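Local coordinates for putative iron-uptake ABC transport system,periplasmic iron-binding protein (Campylobacter jejuni, PDB 3E13), which binds ferric iron and, as a putative periplasmic binding protein, probably hands it to an ABC transporter for uptake into the cell, at residues A[12-17]-A[268-273]; A[59-64]-A[233-238]; A[177-182]-A[195-200]. All blocks are in the same frame, centred on the assembly; numbering follows the deposited sequence.

Interaction 1: residues A[12-17]-A[268-273]. With FE (Fe (III) ion), chain B.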
# COMPACT_ATOMS: atom_id res chain seq x y z
N TYR A 12 6.70 6.59 -6.36
CA TYR A 12 7.26 5.70 -7.37
C TYR A 12 7.65 6.42 -8.64
O TYR A 12 6.92 7.28 -9.15
CB TYR A 12 6.23 4.63 -7.74
CG TYR A 12 5.64 3.94 -6.53
CD1 TYR A 12 4.29 4.10 -6.21
CD2 TYR A 12 6.42 3.22 -5.66
CE1 TYR A 12 3.73 3.52 -5.11
CE2 TYR A 12 5.87 2.65 -4.55
CZ TYR A 12 4.54 2.77 -4.26
OH TYR A 12 4.08 2.16 -3.11
N ASN A 13 8.82 6.06 -9.16
CA ASN A 13 9.28 6.58 -10.43
C ASN A 13 8.39 6.20 -11.58
O ASN A 13 8.22 6.96 -12.52
CB ASN A 13 10.68 6.08 -10.69
CG ASN A 13 11.69 7.06 -10.34
OD1 ASN A 13 11.52 7.81 -9.36
ND2 ASN A 13 12.72 7.16 -11.15
N ALA A 14 7.76 5.03 -11.52
CA ALA A 14 6.87 4.60 -12.58
C ALA A 14 5.72 5.54 -12.85
O ALA A 14 5.22 5.68 -13.96
CB ALA A 14 6.31 3.18 -12.30
N ASP A 15 5.28 6.25 -11.82
CA ASP A 15 4.16 7.17 -11.97
C ASP A 15 4.47 8.31 -12.93
O ASP A 15 3.55 8.82 -13.58
CB ASP A 15 3.80 7.73 -10.60
CG ASP A 15 3.19 6.68 -9.73
OD1 ASP A 15 2.63 7.02 -8.66
OD2 ASP A 15 3.12 5.50 -10.11
N PHE A 16 5.73 8.74 -12.96
CA PHE A 16 6.13 9.85 -13.85
C PHE A 16 5.87 9.49 -15.30
O PHE A 16 5.35 10.33 -16.07
CB PHE A 16 7.57 10.23 -13.67
CG PHE A 16 7.91 10.77 -12.30
CD1 PHE A 16 9.09 10.37 -11.66
CD2 PHE A 16 7.10 11.71 -11.68
CE1 PHE A 16 9.43 10.86 -10.39
CE2 PHE A 16 7.43 12.21 -10.39
CZ PHE A 16 8.60 11.79 -9.77
N GLU A 17 6.19 8.25 -15.67
CA GLU A 17 5.94 7.76 -17.02
C GLU A 17 4.43 7.78 -17.31
O GLU A 17 3.99 8.15 -18.43
CB GLU A 17 6.49 6.33 -17.24
CG GLU A 17 5.98 5.69 -18.55
CD GLU A 17 6.49 4.29 -18.94
OE1 GLU A 17 6.87 3.49 -18.08
OE2 GLU A 17 6.47 3.98 -20.16
N ASP A 268 4.41 -4.24 -14.74
CA ASP A 268 5.69 -4.43 -15.40
C ASP A 268 6.82 -3.54 -14.85
O ASP A 268 8.00 -3.98 -14.82
CB ASP A 268 5.58 -4.22 -16.89
CG ASP A 268 4.96 -5.40 -17.61
OD1 ASP A 268 4.42 -6.40 -17.01
OD2 ASP A 268 4.93 -5.36 -18.85
N SER A 269 6.47 -2.32 -14.50
CA SER A 269 7.43 -1.32 -14.07
C SER A 269 7.40 -1.04 -12.56
O SER A 269 8.41 -0.61 -12.03
CB SER A 269 7.25 -0.02 -14.86
OG SER A 269 7.58 -0.27 -16.24
N ASN A 270 6.28 -1.30 -11.90
CA ASN A 270 6.17 -1.10 -10.46
C ASN A 270 5.91 -2.35 -9.65
O ASN A 270 5.89 -2.28 -8.43
CB ASN A 270 5.17 0.01 -10.09
CG ASN A 270 5.62 0.80 -8.88
OD1 ASN A 270 6.78 1.26 -8.85
ND2 ASN A 270 4.75 0.95 -7.89
N TYR A 271 5.75 -3.50 -10.31
CA TYR A 271 5.65 -4.79 -9.68
C TYR A 271 4.47 -4.98 -8.75
O TYR A 271 4.49 -5.85 -7.92
CB TYR A 271 7.01 -5.15 -9.02
CG TYR A 271 8.09 -5.00 -10.10
CD1 TYR A 271 8.21 -5.93 -11.12
CD2 TYR A 271 8.85 -3.85 -10.18
CE1 TYR A 271 9.11 -5.74 -12.13
CE2 TYR A 271 9.77 -3.67 -11.17
CZ TYR A 271 9.89 -4.62 -12.14
OH TYR A 271 10.78 -4.45 -13.20
N GLU A 272 3.42 -4.20 -9.00
CA GLU A 272 2.17 -4.31 -8.25
C GLU A 272 1.26 -5.29 -8.95
O GLU A 272 1.54 -5.72 -10.08
CB GLU A 272 1.49 -2.97 -8.09
CG GLU A 272 2.33 -1.95 -7.31
CD GLU A 272 1.71 -0.57 -7.29
OE1 GLU A 272 2.04 0.24 -8.18
OE2 GLU A 272 0.89 -0.33 -6.38
N PHE A 273 0.19 -5.68 -8.28
CA PHE A 273 -0.87 -6.52 -8.90
C PHE A 273 -1.89 -5.62 -9.56
O PHE A 273 -2.45 -4.71 -8.92
CB PHE A 273 -1.56 -7.42 -7.86
CG PHE A 273 -0.64 -8.34 -7.10
CD1 PHE A 273 -0.40 -8.14 -5.78
CD2 PHE A 273 -0.10 -9.46 -7.71
CE1 PHE A 273 0.48 -9.01 -5.08
CE2 PHE A 273 0.76 -10.31 -7.01
CZ PHE A 273 1.02 -10.07 -5.70
FE FE B . 4.83 1.89 -1.34
O HOH W 1 8.55 2.84 -9.90

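Interaction 2: residues A[59-64]-A[233-238]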
# COMPACT_ATOMS: atom_id res chain seq x y z
N ALA A 59 -1.42 5.17 -1.52
CA ALA A 59 -0.91 3.84 -1.58
C ALA A 59 -1.55 2.99 -0.47
O ALA A 59 -0.95 2.06 0.07
CB ALA A 59 0.61 3.89 -1.45
N ASP A 60 -2.78 3.34 -0.12
CA ASP A 60 -3.43 2.79 1.07
C ASP A 60 -4.92 3.01 1.07
O ASP A 60 -5.42 4.12 0.81
CB ASP A 60 -2.80 3.41 2.31
CG ASP A 60 -3.47 3.03 3.55
OD1 ASP A 60 -3.99 3.95 4.30
OD2 ASP A 60 -3.50 1.83 3.92
N ILE A 61 -5.66 1.96 1.42
CA ILE A 61 -7.13 2.08 1.55
C ILE A 61 -7.51 3.08 2.64
O ILE A 61 -8.41 3.90 2.43
CB ILE A 61 -7.84 0.71 1.82
CG1 ILE A 61 -9.37 0.89 1.99
CG2 ILE A 61 -7.25 -0.05 3.04
CD1 ILE A 61 -10.09 1.59 0.85
N SER A 62 -6.85 3.00 3.79
CA SER A 62 -7.35 3.75 4.93
C SER A 62 -7.23 5.26 4.73
O SER A 62 -8.11 6.02 5.14
CB SER A 62 -6.70 3.29 6.26
OG SER A 62 -6.94 1.89 6.46
N ASN A 63 -6.19 5.68 4.04
CA ASN A 63 -6.03 7.08 3.68
C ASN A 63 -7.18 7.60 2.80
O ASN A 63 -7.60 8.71 2.93
CB ASN A 63 -4.73 7.33 2.94
CG ASN A 63 -3.50 7.10 3.79
OD1 ASN A 63 -2.42 6.76 3.29
ND2 ASN A 63 -3.62 7.38 5.13
N LEU A 64 -7.65 6.78 1.86
CA LEU A 64 -8.81 7.14 1.07
C LEU A 64 -10.04 7.26 1.93
O LEU A 64 -10.80 8.18 1.76
CB LEU A 64 -9.07 6.08 -0.03
CG LEU A 64 -7.97 6.12 -1.08
CD1 LEU A 64 -7.97 4.77 -1.81
CD2 LEU A 64 -8.12 7.27 -2.09
N ILE A 233 -4.01 -7.95 2.00
CA ILE A 233 -4.03 -7.17 0.79
C ILE A 233 -4.42 -5.72 1.14
O ILE A 233 -5.35 -5.48 1.94
CB ILE A 233 -5.08 -7.75 -0.17
CG1 ILE A 233 -4.70 -9.20 -0.56
CG2 ILE A 233 -5.22 -6.89 -1.40
CD1 ILE A 233 -3.47 -9.32 -1.30
N ASN A 234 -3.69 -4.77 0.55
CA ASN A 234 -4.01 -3.35 0.61
C ASN A 234 -4.04 -2.87 -0.84
O ASN A 234 -3.64 -3.61 -1.77
CB ASN A 234 -2.95 -2.61 1.45
CG ASN A 234 -3.40 -1.24 1.95
OD1 ASN A 234 -4.44 -0.68 1.53
ND2 ASN A 234 -2.62 -0.67 2.87
N ILE A 235 -4.63 -1.71 -1.08
CA ILE A 235 -4.68 -1.12 -2.41
C ILE A 235 -3.95 0.20 -2.47
O ILE A 235 -3.84 0.87 -1.47
CB ILE A 235 -6.16 -0.91 -2.87
CG1 ILE A 235 -6.95 0.04 -1.91
CG2 ILE A 235 -6.81 -2.30 -3.05
CD1 ILE A 235 -8.22 0.65 -2.50
N SER A 236 -3.51 0.56 -3.67
CA SER A 236 -3.25 1.93 -4.00
C SER A 236 -4.57 2.34 -4.70
O SER A 236 -5.23 1.54 -5.39
CB SER A 236 -2.05 2.10 -4.91
OG SER A 236 -1.97 3.38 -5.48
N GLY A 237 -4.97 3.58 -4.52
CA GLY A 237 -6.22 4.01 -5.09
C GLY A 237 -6.34 5.48 -5.29
O GLY A 237 -5.40 6.23 -5.04
N ILE A 238 -7.51 5.89 -5.76
CA ILE A 238 -7.64 7.23 -6.33
C ILE A 238 -9.05 7.75 -6.13
O ILE A 238 -10.01 7.00 -6.06
CB ILE A 238 -7.25 7.24 -7.86
CG1 ILE A 238 -7.12 8.65 -8.44
CG2 ILE A 238 -8.25 6.42 -8.67
CD1 ILE A 238 -6.38 8.73 -9.74

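Interaction 3: residues A[177-182]-A[195-200]. With FE (Fe (III) ion), chain B.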
# COMPACT_ATOMS: atom_id res chain seq x y z
N GLY A 177 13.53 4.26 8.35
CA GLY A 177 13.07 4.35 6.99
C GLY A 177 11.96 3.37 6.62
O GLY A 177 11.23 2.88 7.48
N GLY A 178 11.82 3.13 5.32
CA GLY A 178 10.65 2.42 4.80
C GLY A 178 11.02 0.99 4.42
O GLY A 178 12.11 0.50 4.71
N ASP A 179 10.05 0.33 3.82
CA ASP A 179 10.16 -1.07 3.44
C ASP A 179 11.50 -1.48 2.82
O ASP A 179 12.00 -2.55 3.13
CB ASP A 179 9.03 -1.42 2.46
CG ASP A 179 7.66 -1.50 3.10
OD1 ASP A 179 7.33 -0.67 4.00
OD2 ASP A 179 6.77 -2.30 2.68
N ARG A 180 12.03 -0.68 1.87
CA ARG A 180 13.28 -1.05 1.22
C ARG A 180 14.45 -1.03 2.21
O ARG A 180 15.44 -1.75 2.03
CB ARG A 180 13.55 -0.15 0.04
CG ARG A 180 12.62 -0.40 -1.12
CD ARG A 180 12.75 0.55 -2.20
NE ARG A 180 11.97 1.70 -1.84
CZ ARG A 180 11.47 2.58 -2.68
NH1 ARG A 180 11.66 2.46 -3.99
NH2 ARG A 180 10.75 3.58 -2.20
N ASP A 181 14.37 -0.14 3.20
CA ASP A 181 15.37 -0.11 4.26
C ASP A 181 15.29 -1.33 5.19
O ASP A 181 16.33 -1.92 5.55
CB ASP A 181 15.26 1.23 5.01
CG ASP A 181 15.35 2.41 4.07
OD1 ASP A 181 16.39 2.52 3.41
OD2 ASP A 181 14.43 3.25 3.90
N GLN A 182 14.08 -1.76 5.56
CA GLN A 182 13.89 -2.97 6.31
C GLN A 182 14.44 -4.14 5.49
O GLN A 182 15.09 -5.01 6.04
CB GLN A 182 12.41 -3.20 6.63
CG GLN A 182 11.96 -2.39 7.90
CD GLN A 182 11.50 -1.00 7.57
OE1 GLN A 182 11.98 0.06 8.12
NE2 GLN A 182 10.57 -0.94 6.69
N VAL A 195 8.81 -6.92 7.77
CA VAL A 195 7.45 -6.68 7.28
C VAL A 195 7.53 -5.71 6.11
O VAL A 195 8.06 -4.60 6.26
CB VAL A 195 6.57 -6.15 8.40
CG1 VAL A 195 5.17 -5.90 7.88
CG2 VAL A 195 6.55 -7.12 9.63
N MET A 196 7.08 -6.15 4.93
CA MET A 196 7.18 -5.33 3.73
C MET A 196 6.20 -5.72 2.61
O MET A 196 5.73 -6.85 2.57
CB MET A 196 8.62 -5.34 3.17
CG MET A 196 9.11 -6.71 2.67
SD MET A 196 10.80 -6.74 2.02
CE MET A 196 10.64 -5.58 0.74
N ASN A 197 5.95 -4.81 1.68
CA ASN A 197 5.05 -5.04 0.57
C ASN A 197 5.78 -5.76 -0.56
O ASN A 197 7.00 -5.61 -0.79
CB ASN A 197 4.45 -3.75 0.02
CG ASN A 197 3.43 -3.10 0.94
OD1 ASN A 197 2.83 -3.75 1.82
ND2 ASN A 197 3.20 -1.80 0.71
N THR A 198 5.04 -6.60 -1.26
CA THR A 198 5.60 -7.44 -2.28
C THR A 198 6.29 -6.69 -3.41
O THR A 198 7.36 -7.11 -3.90
CB THR A 198 4.49 -8.30 -2.92
OG1 THR A 198 3.30 -7.50 -3.16
CG2 THR A 198 4.05 -9.46 -2.04
N TYR A 199 5.67 -5.60 -3.87
CA TYR A 199 6.19 -4.89 -5.04
C TYR A 199 7.59 -4.35 -4.81
O TYR A 199 8.36 -4.23 -5.72
CB TYR A 199 5.23 -3.79 -5.53
CG TYR A 199 4.90 -2.78 -4.50
CD1 TYR A 199 5.70 -1.67 -4.34
CD2 TYR A 199 3.83 -2.97 -3.64
CE1 TYR A 199 5.46 -0.79 -3.34
CE2 TYR A 199 3.57 -2.07 -2.63
CZ TYR A 199 4.37 -0.98 -2.50
OH TYR A 199 4.15 -0.07 -1.47
N TYR A 200 7.94 -4.04 -3.55
CA TYR A 200 9.31 -3.57 -3.30
C TYR A 200 10.34 -4.63 -3.65
O TYR A 200 11.45 -4.27 -4.07
CB TYR A 200 9.53 -3.13 -1.84
CG TYR A 200 8.76 -1.85 -1.52
CD1 TYR A 200 9.08 -0.67 -2.15
CD2 TYR A 200 7.74 -1.84 -0.56
CE1 TYR A 200 8.37 0.51 -1.87
CE2 TYR A 200 7.02 -0.71 -0.31
CZ TYR A 200 7.33 0.46 -0.94
OH TYR A 200 6.66 1.61 -0.70
FE FE B . 4.83 1.89 -1.34

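Interaction 1: residues A[12-17]-A[268-273]
The amide nitrogen of Asn270 stands over the phenol ring of Tyr12, on the wall of the iron cleft of a periplasmic binding protein. Here the loop that opens helix 14-26 meets the loop that leaves helix 260-268. Asn270 ND2 sits above the ring centre and comes to 3.4 Å of Tyr12 CG, while the amide plane is turned 66° from the ring plane. The nitrogen is held there by a nearly straight hydrogen bond of 2.8 Å from ND2 to Glu272 OE1, OE1 lying in the amide plane while ND2 stands well above the plane of the carboxylate. Glu272 in turn is paired with Arg10 and Arg102, a second shell behind the tyrosine. Asparagine suits this place: its short side chain holds ND2 over the ring and still offers OD1 as an acceptor. Tyr12 CG stands anti to the carbonyl carbon (chi1 -50°), which runs the ring beneath Asn270 to the metal; Tyr12 OH binds the iron at 1.9 Å and is also hydrogen-bonded to Arg102.

Toward the solvent the contact thins out. The small methyl of Ala14 lets the two loops come close, yet Ala14 CB stays 4.2 Å from Ser269 CB, and Glu17 OE1 comes no nearer than 4.2 Å to Ser269 OG. A water bridges the two segments, accepting from Ala14 N at 2.8 Å and donating to Asn270 OD1 at 2.6 Å.

Interaction 2: residues A[59-64]-A[233-238]
Asn234 OD1 accepts from two backbone N-H groups, one from each segment. Ile61 N reaches it at 2.9 Å in the carbonyl plane, on a lone pair; Ile235 N, from the asparagine's own strand, comes in at a tilt to that plane. The other end of the amide is used as well: Asn234 ND2 gives an almost linear bond (174°) of 2.9 Å to the anti lone pair of Asp60 OD2, with carboxylate and amide planes nearly perpendicular. Asp60 is the N-cap of helix 61-69. With its CG anti to the backbone N (chi1 174°), its OD1 can take Asn63 N at 2.8 Å, while OD2 is also hydrogen-bonded to Thr146 OG1. The helix start is thereby docked on strand 233-241 of the central sheet.

Beside this polar patch the contact is apolar. Ile61 CB packs on Ile235 CG1 at 3.9 Å, and Leu64 CD1 lies 3.8 Å from Gly237 CA, where the bare glycine leaves room for the leucine methyl. These polar groups are buried and are satisfied by one another and by Thr146: asparagine, both donor and acceptor, joins an aspartate to the first N-H of a helix, whose positive end would probably favour the charged carboxylate.

Interaction 3: residues A[177-182]-A[195-200]
Tyr200 meets two consecutive residues of helix 179-188, Asp179 and Arg180, and both side chains run across it at about a right angle. Asp179 approaches through its methylene: CB comes to 3.3 Å of Tyr200 CD2, with the carboxylate plane turned 56° from the ring. Arg180 bends at chi3 (-83°), which brings its guanidinium beside the ring, so that Tyr200 CE1 lies over one face of that group, near its rim, at a plane angle of 44°. The long arginine thus packs with its aliphatic CG, 3.7 Å from Tyr200 CD1, as well as with its charged end.

The carboxylate of Asp179 reaches past the tyrosine to the strand. Its OD2 accepts from Asn197 N at 2.8 Å, met nearly along the C-O axis; OD2 also forms a salt bridge with Arg104 and OD1 one with Arg137, which suits a buried acid. This is the junction where strand 193-197 gives way to helix 198-205, in the binding-protein lobe that contributes Tyr199 and Tyr200 to the iron site; Tyr143, His11 and Tyr12 complete it.

The two neighbouring tyrosines are themselves set against each other, Tyr199 CE1 lying above the centre of the Tyr200 ring. The iron sits in the Tyr199 ring plane, at its edge. Tyr199 OH binds the metal at 2.1 Å and Tyr200 OH at 2.0 Å. Asn197 ND2, with its partner in the amide plane, donates to Tyr199 OH at 2.9 Å.

How the interactions relate
The three contacts surround the iron cleft, their centres about 15 to 16 Å from one another. Along the chain they are enclosed in sequence: interaction 1 joins the outermost segments, interaction 2 lies within that span, and interaction 3, the most local, within both. Interactions 1 and 3 meet at the metal, to which 12-17 gives Tyr12 and 195-200 gives Tyr199 and Tyr200. Interaction 2 holds no ligand, but Ala59 packs against Tyr12 OH, and Ser236 against Glu272. Strands 233-241 and 193-197 both pair with strand 97-109, so interactions 2 and 3 reach one sheet. Ligands distant in sequence are thus brought together round one ferric ion.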